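Local coordinates for protein type 3 secretion system chaperone PscG (Pseudomonas aeruginosa, PDB 2UWJ) that acts with PscE as a cytoplasmic chaperone that keeps the type III secretion needle protein PscF from polymerising prematurely, at residues 10-18 and 43-51; 68-79 and 102-113. All coordinates share one frame; numbering follows the deposited sequence.

Contact 1 of 2, residues 10-18 and 43-51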
loop_
_atom_site.group_PDB
_atom_site.type_symbol
_atom_site.label_atom_id
_atom_site.label_comp_id
_atom_site.label_asym_id
_atom_site.label_seq_id
_atom_site.Cartn_x
_atom_site.Cartn_y
_atom_site.Cartn_z
ATOM N N ALA C 10 5.336 2.737 12.738
ATOM C CA ALA C 10 4.928 1.317 12.619
ATOM C C ALA C 10 5.472 0.713 11.308
ATOM O O ALA C 10 5.857 -0.469 11.268
ATOM C CB ALA C 10 3.383 1.176 12.655
ATOM N N GLU C 11 5.456 1.497 10.230
ATOM C CA GLU C 11 5.984 1.007 8.938
ATOM C C GLU C 11 7.479 0.844 8.965
ATOM O O GLU C 11 8.050 -0.124 8.371
ATOM C CB GLU C 11 5.634 1.959 7.785
ATOM C CG GLU C 11 4.157 2.088 7.492
ATOM C CD GLU C 11 3.923 3.032 6.294
ATOM O OE1 GLU C 11 3.578 4.212 6.516
ATOM O OE2 GLU C 11 4.123 2.601 5.137
ATOM N N LEU C 12 8.165 1.791 9.621
ATOM C CA LEU C 12 9.610 1.657 9.759
ATOM C C LEU C 12 9.900 0.360 10.540
ATOM O O LEU C 12 10.783 -0.394 10.177
ATOM C CB LEU C 12 10.205 2.841 10.545
ATOM C CG LEU C 12 10.424 4.115 9.695
ATOM C CD1 LEU C 12 10.604 5.361 10.657
ATOM C CD2 LEU C 12 11.635 3.882 8.761
ATOM N N ALA C 13 9.159 0.112 11.620
ATOM C CA ALA C 13 9.412 -1.085 12.426
ATOM C C ALA C 13 9.207 -2.382 11.595
ATOM O O ALA C 13 9.999 -3.337 11.690
ATOM C CB ALA C 13 8.483 -1.103 13.657
ATOM N N LEU C 14 8.132 -2.406 10.801
ATOM C CA LEU C 14 7.861 -3.600 9.985
ATOM C C LEU C 14 8.971 -3.787 8.959
ATOM O O LEU C 14 9.511 -4.883 8.817
ATOM C CB LEU C 14 6.508 -3.440 9.294
ATOM C CG LEU C 14 6.147 -4.715 8.500
ATOM C CD1 LEU C 14 6.002 -5.906 9.483
ATOM C CD2 LEU C 14 4.820 -4.449 7.748
ATOM N N ALA C 15 9.346 -2.711 8.247
ATOM C CA ALA C 15 10.419 -2.811 7.244
ATOM C C ALA C 15 11.686 -3.271 7.946
ATOM O O ALA C 15 12.396 -4.140 7.465
ATOM C CB ALA C 15 10.666 -1.438 6.543
ATOM N N GLY C 16 11.965 -2.680 9.097
ATOM C CA GLY C 16 13.149 -3.031 9.861
ATOM C C GLY C 16 13.182 -4.458 10.422
ATOM O O GLY C 16 14.263 -5.063 10.571
ATOM N N SER C 17 12.019 -5.004 10.711
ATOM C CA SER C 17 11.926 -6.368 11.254
ATOM C C SER C 17 12.425 -7.396 10.224
ATOM O O SER C 17 12.734 -8.511 10.612
ATOM C CB SER C 17 10.468 -6.720 11.639
ATOM O OG SER C 17 9.615 -6.855 10.484
ATOM N N GLY C 18 12.442 -7.036 8.943
ATOM C CA GLY C 18 12.897 -7.957 7.908
ATOM C C GLY C 18 14.338 -7.637 7.498
ATOM O O GLY C 18 14.922 -8.325 6.632
ATOM N N LEU C 43 1.896 -7.842 14.918
ATOM C CA LEU C 43 2.506 -8.087 13.598
ATOM C C LEU C 43 4.032 -7.858 13.626
ATOM O O LEU C 43 4.848 -8.692 13.159
ATOM C CB LEU C 43 1.897 -7.110 12.548
ATOM C CG LEU C 43 2.650 -7.089 11.196
ATOM C CD1 LEU C 43 2.575 -8.498 10.644
ATOM C CD2 LEU C 43 1.986 -6.104 10.160
ATOM N N ILE C 44 4.449 -6.727 14.167
ATOM C CA ILE C 44 5.889 -6.406 14.212
ATOM C C ILE C 44 6.675 -7.386 15.078
ATOM O O ILE C 44 7.740 -7.875 14.678
ATOM C CB ILE C 44 6.106 -4.930 14.732
ATOM C CG1 ILE C 44 5.605 -3.917 13.654
ATOM C CG2 ILE C 44 7.593 -4.690 15.046
ATOM C CD1 ILE C 44 5.135 -2.481 14.302
ATOM N N ARG C 45 6.136 -7.686 16.247
ATOM C CA ARG C 45 6.759 -8.627 17.178
ATOM C C ARG C 45 6.940 -9.974 16.480
ATOM O O ARG C 45 8.008 -10.568 16.530
ATOM C CB ARG C 45 5.829 -8.830 18.391
ATOM C CG ARG C 45 5.910 -7.701 19.479
ATOM C CD ARG C 45 5.058 -8.075 20.665
ATOM N NE ARG C 45 4.978 -6.998 21.660
ATOM C CZ ARG C 45 5.960 -6.698 22.508
ATOM N NH1 ARG C 45 7.086 -7.398 22.459
ATOM N NH2 ARG C 45 5.812 -5.738 23.432
ATOM N N ILE C 46 5.862 -10.455 15.860
ATOM C CA ILE C 46 5.908 -11.766 15.181
ATOM C C ILE C 46 6.897 -11.809 13.972
ATOM O O ILE C 46 7.709 -12.739 13.818
ATOM C CB ILE C 46 4.517 -12.163 14.740
ATOM C CG1 ILE C 46 3.709 -12.527 15.997
ATOM C CG2 ILE C 46 4.606 -13.375 13.744
ATOM C CD1 ILE C 46 2.188 -12.641 15.779
ATOM N N SER C 47 6.853 -10.767 13.151
ATOM C CA SER C 47 7.737 -10.689 12.014
ATOM C C SER C 47 9.199 -10.656 12.491
ATOM O O SER C 47 10.079 -11.352 11.929
ATOM C CB SER C 47 7.435 -9.439 11.171
ATOM O OG SER C 47 8.387 -9.311 10.124
ATOM N N SER C 48 9.471 -9.859 13.520
ATOM C CA SER C 48 10.832 -9.732 14.026
ATOM C C SER C 48 11.320 -11.085 14.565
ATOM O O SER C 48 12.430 -11.506 14.260
ATOM C CB SER C 48 10.907 -8.727 15.174
ATOM O OG SER C 48 12.215 -8.766 15.708
ATOM N N LEU C 49 10.474 -11.757 15.353
ATOM C CA LEU C 49 10.866 -13.059 15.900
ATOM C C LEU C 49 11.028 -14.105 14.780
ATOM O O LEU C 49 12.042 -14.811 14.717
ATOM C CB LEU C 49 9.847 -13.522 16.933
ATOM C CG LEU C 49 9.884 -12.734 18.254
ATOM C CD1 LEU C 49 8.608 -13.119 19.029
ATOM C CD2 LEU C 49 11.186 -13.082 19.115
ATOM N N ALA C 50 10.065 -14.184 13.869
ATOM C CA ALA C 50 10.150 -15.180 12.811
ATOM C C ALA C 50 11.369 -14.923 11.919
ATOM O O ALA C 50 12.046 -15.891 11.512
ATOM C CB ALA C 50 8.885 -15.222 11.960
ATOM N N ASN C 51 11.658 -13.647 11.620
ATOM C CA ASN C 51 12.800 -13.320 10.768
ATOM C C ASN C 51 14.156 -13.555 11.489
ATOM O O ASN C 51 15.187 -13.580 10.857
ATOM C CB ASN C 51 12.695 -11.896 10.197
ATOM C CG ASN C 51 11.706 -11.833 9.025
ATOM O OD1 ASN C 51 11.771 -12.687 8.114
ATOM N ND2 ASN C 51 10.750 -10.872 9.057
#
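Ser-17 and Ser-47 face each other across two nearly parallel helices, and their hydroxyls meet in a hydrogen bond from Ser-47 OG to Ser-17 OG of 2.8 Å. Ser-17 also bonds within its own helix: with chi1 at 69°, OG lies between the backbone N and the carbonyl carbon and turns back to donate to Leu-14 O at 2.6 Å, 17° out of the carbonyl plane. Ser-17 OG thus accepts from Ser-47 OG and donates to Leu-14 O, both bonds lying in a buried setting. One turn earlier Ile-44 lies alongside Ala-13, its CD1 3.7 Å from Ala-13 CB and equally close to the backbone oxygen of Ala-10, while CG2 also rests on the Ala-13 methyl. The axes of 10-17 and 43-51, on helices 4-17 and 38-51, run the same way, inclined by 16° and 8.9 Å apart at closest approach, with helix 22-34 between them in sequence, an arrangement consistent with the TPR clan to which the family belongs. The small side chains of Ala-13 and Ser-17 probably help the helices come close; Ser-17 CA is 4.5 Å from Ser-48 CA. Leu-14, with CG anti to the backbone N, brings CD1 to 3.9 Å from Leu-43 CG, the two branched ends crossing at a slant. At the C-terminal ends Asn-51 CB abuts Ser-17 O (3.4 Å), while Asn-51 OD1 is hydrogen-bonded to the backbone of another protein chain.

Contact 2 of 2, residues 68-79 and 102-113; sequences PALEPWFALCEW and LADFAAGMRAQV
The ring of Phe-105 carries Pro-72 on one face: CB of the proline sits 3.4 Å from the ring centroid and only 7° off the normal, a well-centred CH-pi contact. At the edge of the same ring, near its plane, lie Leu-76 CG and Ala-75 CB, the former 4.1 Å from Phe-105 CZ. With CG anti to the backbone N (chi1 170°), the Phe-105 ring is carried across to helix 71-80. The indole of Trp-79 is met more obliquely. Met-109 stretches out in an extended chain, and its terminal CE arrives 3.4 Å from Trp-79 CB and approaches the indole at a slant; Leu-76 CD2 touches the same methyl. Val-113 CG2 meets the pyrrole side of the indole obliquely, 3.4 Å from Trp-79 CD1 and closer still to NE1, an approach short enough to leave its exact geometry doubtful. At the N-terminal end Leu-102 crosses Pro-72 at about a right angle, and its CD2 presses on Pro-72 CD at 3.4 Å, tighter than usual for two carbons, while CD1 meets Pro-68 CB at 3.6 Å. The axes of 71-79 and 102-113 run side by side in the same sense, inclined by 16°, with helix 84-95 between them in sequence, a TPR-like arrangement in keeping with the family. They stand 10.7 Å apart at closest approach, a spacing filled by the large phenylalanine and methionine side chains. Pro-72, Trp-79 and Phe-105 also pack on apolar side chains of another protein chain. No hydrogen bond links the two segments, so the contact rests mainly on van der Waals fit and on the proline lying over the aromatic face.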
loop_
_atom_site.group_PDB
_atom_site.type_symbol
_atom_site.label_atom_id
_atom_site.label_comp_id
_atom_site.label_asym_id
_atom_site.label_seq_id
_atom_site.Cartn_x
_atom_site.Cartn_y
_atom_site.Cartn_z
ATOM N N PRO C 68 -7.058 -12.670 12.442
ATOM C CA PRO C 68 -6.804 -13.599 11.337
ATOM C C PRO C 68 -5.677 -13.215 10.376
ATOM O O PRO C 68 -5.021 -14.083 9.834
ATOM C CB PRO C 68 -8.175 -13.699 10.642
ATOM C CG PRO C 68 -9.165 -13.477 11.831
ATOM C CD PRO C 68 -8.495 -12.298 12.519
ATOM N N ALA C 69 -5.435 -11.922 10.184
ATOM C CA ALA C 69 -4.385 -11.514 9.251
ATOM C C ALA C 69 -2.980 -11.963 9.721
ATOM O O ALA C 69 -2.039 -11.857 8.953
ATOM C CB ALA C 69 -4.406 -9.976 9.074
ATOM N N LEU C 70 -2.847 -12.356 10.995
ATOM C CA LEU C 70 -1.565 -12.802 11.530
ATOM C C LEU C 70 -1.361 -14.307 11.313
ATOM O O LEU C 70 -0.214 -14.798 11.412
ATOM C CB LEU C 70 -1.433 -12.509 13.039
ATOM C CG LEU C 70 -1.538 -11.026 13.410
ATOM C CD1 LEU C 70 -1.401 -10.893 14.928
ATOM C CD2 LEU C 70 -0.447 -10.191 12.649
ATOM N N GLU C 71 -2.443 -15.021 10.978
ATOM C CA GLU C 71 -2.341 -16.499 10.810
ATOM C C GLU C 71 -1.241 -16.990 9.829
ATOM O O GLU C 71 -0.616 -17.995 10.100
ATOM C CB GLU C 71 -3.693 -17.114 10.442
ATOM C CG GLU C 71 -4.722 -17.071 11.588
ATOM C CD GLU C 71 -4.355 -18.103 12.669
ATOM O OE1 GLU C 71 -4.077 -19.262 12.283
ATOM O OE2 GLU C 71 -4.308 -17.752 13.860
ATOM N N PRO C 72 -1.047 -16.312 8.674
ATOM C CA PRO C 72 0.008 -16.789 7.771
ATOM C C PRO C 72 1.385 -16.904 8.454
ATOM O O PRO C 72 2.161 -17.784 8.101
ATOM C CB PRO C 72 0.028 -15.737 6.644
ATOM C CG PRO C 72 -1.498 -15.317 6.569
ATOM C CD PRO C 72 -1.859 -15.229 8.049
ATOM N N TRP C 73 1.701 -15.973 9.370
ATOM C CA TRP C 73 2.971 -16.004 10.061
ATOM C C TRP C 73 3.097 -17.277 10.879
ATOM O O TRP C 73 4.195 -17.864 10.917
ATOM C CB TRP C 73 3.152 -14.799 11.001
ATOM C CG TRP C 73 3.100 -13.535 10.243
ATOM C CD1 TRP C 73 1.978 -12.790 9.925
ATOM C CD2 TRP C 73 4.213 -12.860 9.656
ATOM N NE1 TRP C 73 2.346 -11.676 9.171
ATOM C CE2 TRP C 73 3.715 -11.702 9.003
ATOM C CE3 TRP C 73 5.597 -13.121 9.621
ATOM C CZ2 TRP C 73 4.567 -10.805 8.326
ATOM C CZ3 TRP C 73 6.438 -12.216 8.939
ATOM C CH2 TRP C 73 5.927 -11.092 8.317
ATOM N N PHE C 74 2.023 -17.719 11.527
ATOM C CA PHE C 74 2.104 -18.969 12.312
ATOM C C PHE C 74 2.295 -20.188 11.365
ATOM O O PHE C 74 3.083 -21.085 11.696
ATOM C CB PHE C 74 0.870 -19.136 13.222
ATOM C CG PHE C 74 0.621 -17.923 14.101
ATOM C CD1 PHE C 74 1.684 -17.287 14.735
ATOM C CD2 PHE C 74 -0.681 -17.407 14.270
ATOM C CE1 PHE C 74 1.463 -16.129 15.549
ATOM C CE2 PHE C 74 -0.910 -16.269 15.070
ATOM C CZ PHE C 74 0.150 -15.634 15.702
ATOM N N ALA C 75 1.597 -20.216 10.218
ATOM C CA ALA C 75 1.821 -21.296 9.223
ATOM C C ALA C 75 3.343 -21.287 8.822
ATOM O O ALA C 75 4.002 -22.337 8.743
ATOM C CB ALA C 75 0.999 -21.041 7.959
ATOM N N LEU C 76 3.893 -20.103 8.575
ATOM C CA LEU C 76 5.311 -20.034 8.127
ATOM C C LEU C 76 6.217 -20.595 9.230
ATOM O O LEU C 76 7.214 -21.297 8.929
ATOM C CB LEU C 76 5.740 -18.591 7.788
ATOM C CG LEU C 76 5.143 -18.058 6.441
ATOM C CD1 LEU C 76 5.358 -16.549 6.331
ATOM C CD2 LEU C 76 5.760 -18.771 5.269
ATOM N N CYS C 77 5.905 -20.268 10.492
ATOM C CA CYS C 77 6.700 -20.748 11.635
ATOM C C CYS C 77 6.634 -22.289 11.731
ATOM O O CYS C 77 7.660 -22.990 11.976
ATOM C CB CYS C 77 6.190 -20.114 12.951
ATOM S SG CYS C 77 6.725 -18.402 13.131
ATOM N N GLU C 78 5.432 -22.816 11.589
ATOM C CA GLU C 78 5.235 -24.278 11.641
ATOM C C GLU C 78 6.048 -24.929 10.479
ATOM O O GLU C 78 6.681 -25.999 10.643
ATOM C CB GLU C 78 3.727 -24.599 11.514
ATOM C CG GLU C 78 3.003 -24.381 12.840
ATOM C CD GLU C 78 1.475 -24.298 12.706
ATOM O OE1 GLU C 78 0.976 -23.978 11.616
ATOM O OE2 GLU C 78 0.809 -24.547 13.709
ATOM N N TRP C 79 6.001 -24.302 9.317
ATOM C CA TRP C 79 6.734 -24.793 8.159
ATOM C C TRP C 79 8.247 -24.869 8.466
ATOM O O TRP C 79 8.844 -25.928 8.258
ATOM C CB TRP C 79 6.481 -23.891 6.948
ATOM C CG TRP C 79 7.250 -24.249 5.669
ATOM C CD1 TRP C 79 7.203 -25.440 4.957
ATOM C CD2 TRP C 79 8.047 -23.350 4.885
ATOM N NE1 TRP C 79 7.910 -25.318 3.763
ATOM C CE2 TRP C 79 8.439 -24.053 3.691
ATOM C CE3 TRP C 79 8.462 -22.019 5.058
ATOM C CZ2 TRP C 79 9.220 -23.459 2.687
ATOM C CZ3 TRP C 79 9.253 -21.419 4.041
ATOM C CH2 TRP C 79 9.617 -22.150 2.872
ATOM N N LEU C 102 -6.116 -13.978 2.798
ATOM C CA LEU C 102 -5.839 -15.125 3.656
ATOM C C LEU C 102 -6.082 -16.414 2.874
ATOM O O LEU C 102 -5.294 -17.360 2.921
ATOM C CB LEU C 102 -6.746 -15.110 4.894
ATOM C CG LEU C 102 -6.272 -14.457 6.157
ATOM C CD1 LEU C 102 -7.370 -14.635 7.266
ATOM C CD2 LEU C 102 -4.906 -15.145 6.594
ATOM N N ALA C 103 -7.198 -16.462 2.158
ATOM C CA ALA C 103 -7.505 -17.645 1.378
ATOM C C ALA C 103 -6.441 -17.889 0.296
ATOM O O ALA C 103 -6.019 -19.045 0.055
ATOM C CB ALA C 103 -8.929 -17.514 0.749
ATOM N N ASP C 104 -5.995 -16.820 -0.363
ATOM C CA ASP C 104 -4.974 -16.981 -1.410
ATOM C C ASP C 104 -3.645 -17.328 -0.784
ATOM O O ASP C 104 -2.868 -18.068 -1.375
ATOM C CB ASP C 104 -4.780 -15.708 -2.272
ATOM C CG ASP C 104 -5.993 -15.384 -3.131
ATOM O OD1 ASP C 104 -6.834 -16.301 -3.301
ATOM O OD2 ASP C 104 -6.109 -14.218 -3.620
ATOM N N PHE C 105 -3.328 -16.739 0.372
ATOM C CA PHE C 105 -2.041 -17.128 0.983
ATOM C C PHE C 105 -2.057 -18.645 1.272
ATOM O O PHE C 105 -1.084 -19.345 1.008
ATOM C CB PHE C 105 -1.795 -16.411 2.319
ATOM C CG PHE C 105 -0.605 -16.960 3.096
ATOM C CD1 PHE C 105 0.657 -16.415 2.911
ATOM C CD2 PHE C 105 -0.761 -18.054 3.942
ATOM C CE1 PHE C 105 1.785 -16.965 3.561
ATOM C CE2 PHE C 105 0.352 -18.629 4.601
ATOM C CZ PHE C 105 1.620 -18.087 4.405
ATOM N N ALA C 106 -3.158 -19.133 1.843
ATOM C CA ALA C 106 -3.259 -20.552 2.222
ATOM C C ALA C 106 -3.178 -21.502 1.023
ATOM O O ALA C 106 -2.413 -22.462 1.035
ATOM C CB ALA C 106 -4.556 -20.794 3.015
ATOM N N ALA C 107 -3.973 -21.224 -0.008
ATOM C CA ALA C 107 -3.968 -22.034 -1.224
ATOM C C ALA C 107 -2.582 -21.965 -1.862
ATOM O O ALA C 107 -2.029 -22.981 -2.296
ATOM C CB ALA C 107 -5.033 -21.523 -2.210
ATOM N N GLY C 108 -1.992 -20.771 -1.928
ATOM C CA GLY C 108 -0.667 -20.687 -2.523
ATOM C C GLY C 108 0.426 -21.423 -1.732
ATOM O O GLY C 108 1.279 -22.118 -2.304
ATOM N N MET C 109 0.407 -21.319 -0.407
ATOM C CA MET C 109 1.479 -21.976 0.337
ATOM C C MET C 109 1.290 -23.512 0.268
ATOM O O MET C 109 2.248 -24.264 0.164
ATOM C CB MET C 109 1.521 -21.505 1.796
ATOM C CG MET C 109 2.923 -21.757 2.440
ATOM S SD MET C 109 2.797 -21.537 4.184
ATOM C CE MET C 109 4.415 -22.356 4.680
ATOM N N ARG C 110 0.048 -23.956 0.319
ATOM C CA ARG C 110 -0.225 -25.384 0.232
ATOM C C ARG C 110 0.307 -25.888 -1.103
ATOM O O ARG C 110 0.969 -26.928 -1.177
ATOM C CB ARG C 110 -1.724 -25.633 0.328
ATOM C CG ARG C 110 -2.136 -27.014 -0.123
ATOM C CD ARG C 110 -3.483 -27.366 0.494
ATOM N NE ARG C 110 -3.331 -27.667 1.913
ATOM C CZ ARG C 110 -4.331 -27.933 2.757
ATOM N NH1 ARG C 110 -5.601 -27.933 2.323
ATOM N NH2 ARG C 110 -4.048 -28.210 4.043
ATOM N N ALA C 111 0.024 -25.142 -2.158
ATOM C CA ALA C 111 0.478 -25.519 -3.484
ATOM C C ALA C 111 1.996 -25.535 -3.595
ATOM O O ALA C 111 2.575 -26.421 -4.217
ATOM C CB ALA C 111 -0.117 -24.584 -4.521
ATOM N N GLN C 112 2.668 -24.577 -2.982
ATOM C CA GLN C 112 4.106 -24.562 -3.102
ATOM C C GLN C 112 4.810 -25.543 -2.173
ATOM O O GLN C 112 5.872 -26.081 -2.497
ATOM C CB GLN C 112 4.632 -23.144 -2.861
ATOM C CG GLN C 112 5.992 -23.111 -2.215
ATOM C CD GLN C 112 6.684 -21.792 -2.393
ATOM O OE1 GLN C 112 6.062 -20.724 -2.360
ATOM N NE2 GLN C 112 7.993 -21.850 -2.570
ATOM N N VAL C 113 4.179 -25.783 -1.036
ATOM C CA VAL C 113 4.702 -26.619 0.024
ATOM C C VAL C 113 4.249 -28.075 0.058
ATOM O O VAL C 113 5.040 -28.959 0.399
ATOM C CB VAL C 113 4.352 -25.955 1.381
ATOM C CG1 VAL C 113 3.707 -26.963 2.321
ATOM C CG2 VAL C 113 5.582 -25.290 1.948
#

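Contact 1 closes before contact 2 opens along the chain, and their centres lie about 17 Å apart on opposite sides of the chain's centre. Each joins two helices that run the same way with one helix between them in sequence: 4-17 with 38-51, then 71-80 with 100-113. The two are joined directly where helix 38-51 meets helix 71-80, Ile-46 CG2 packing 3.4 Å from Trp-73 CB and Ser-47 OG lying 3.5 Å from Trp-73 CH2. The four helices therefore form a continuous row through the all-helical, TPR-like fold, and residues of both contacts also touch another protein chain, consistent with a partner-binding surface for this chaperone.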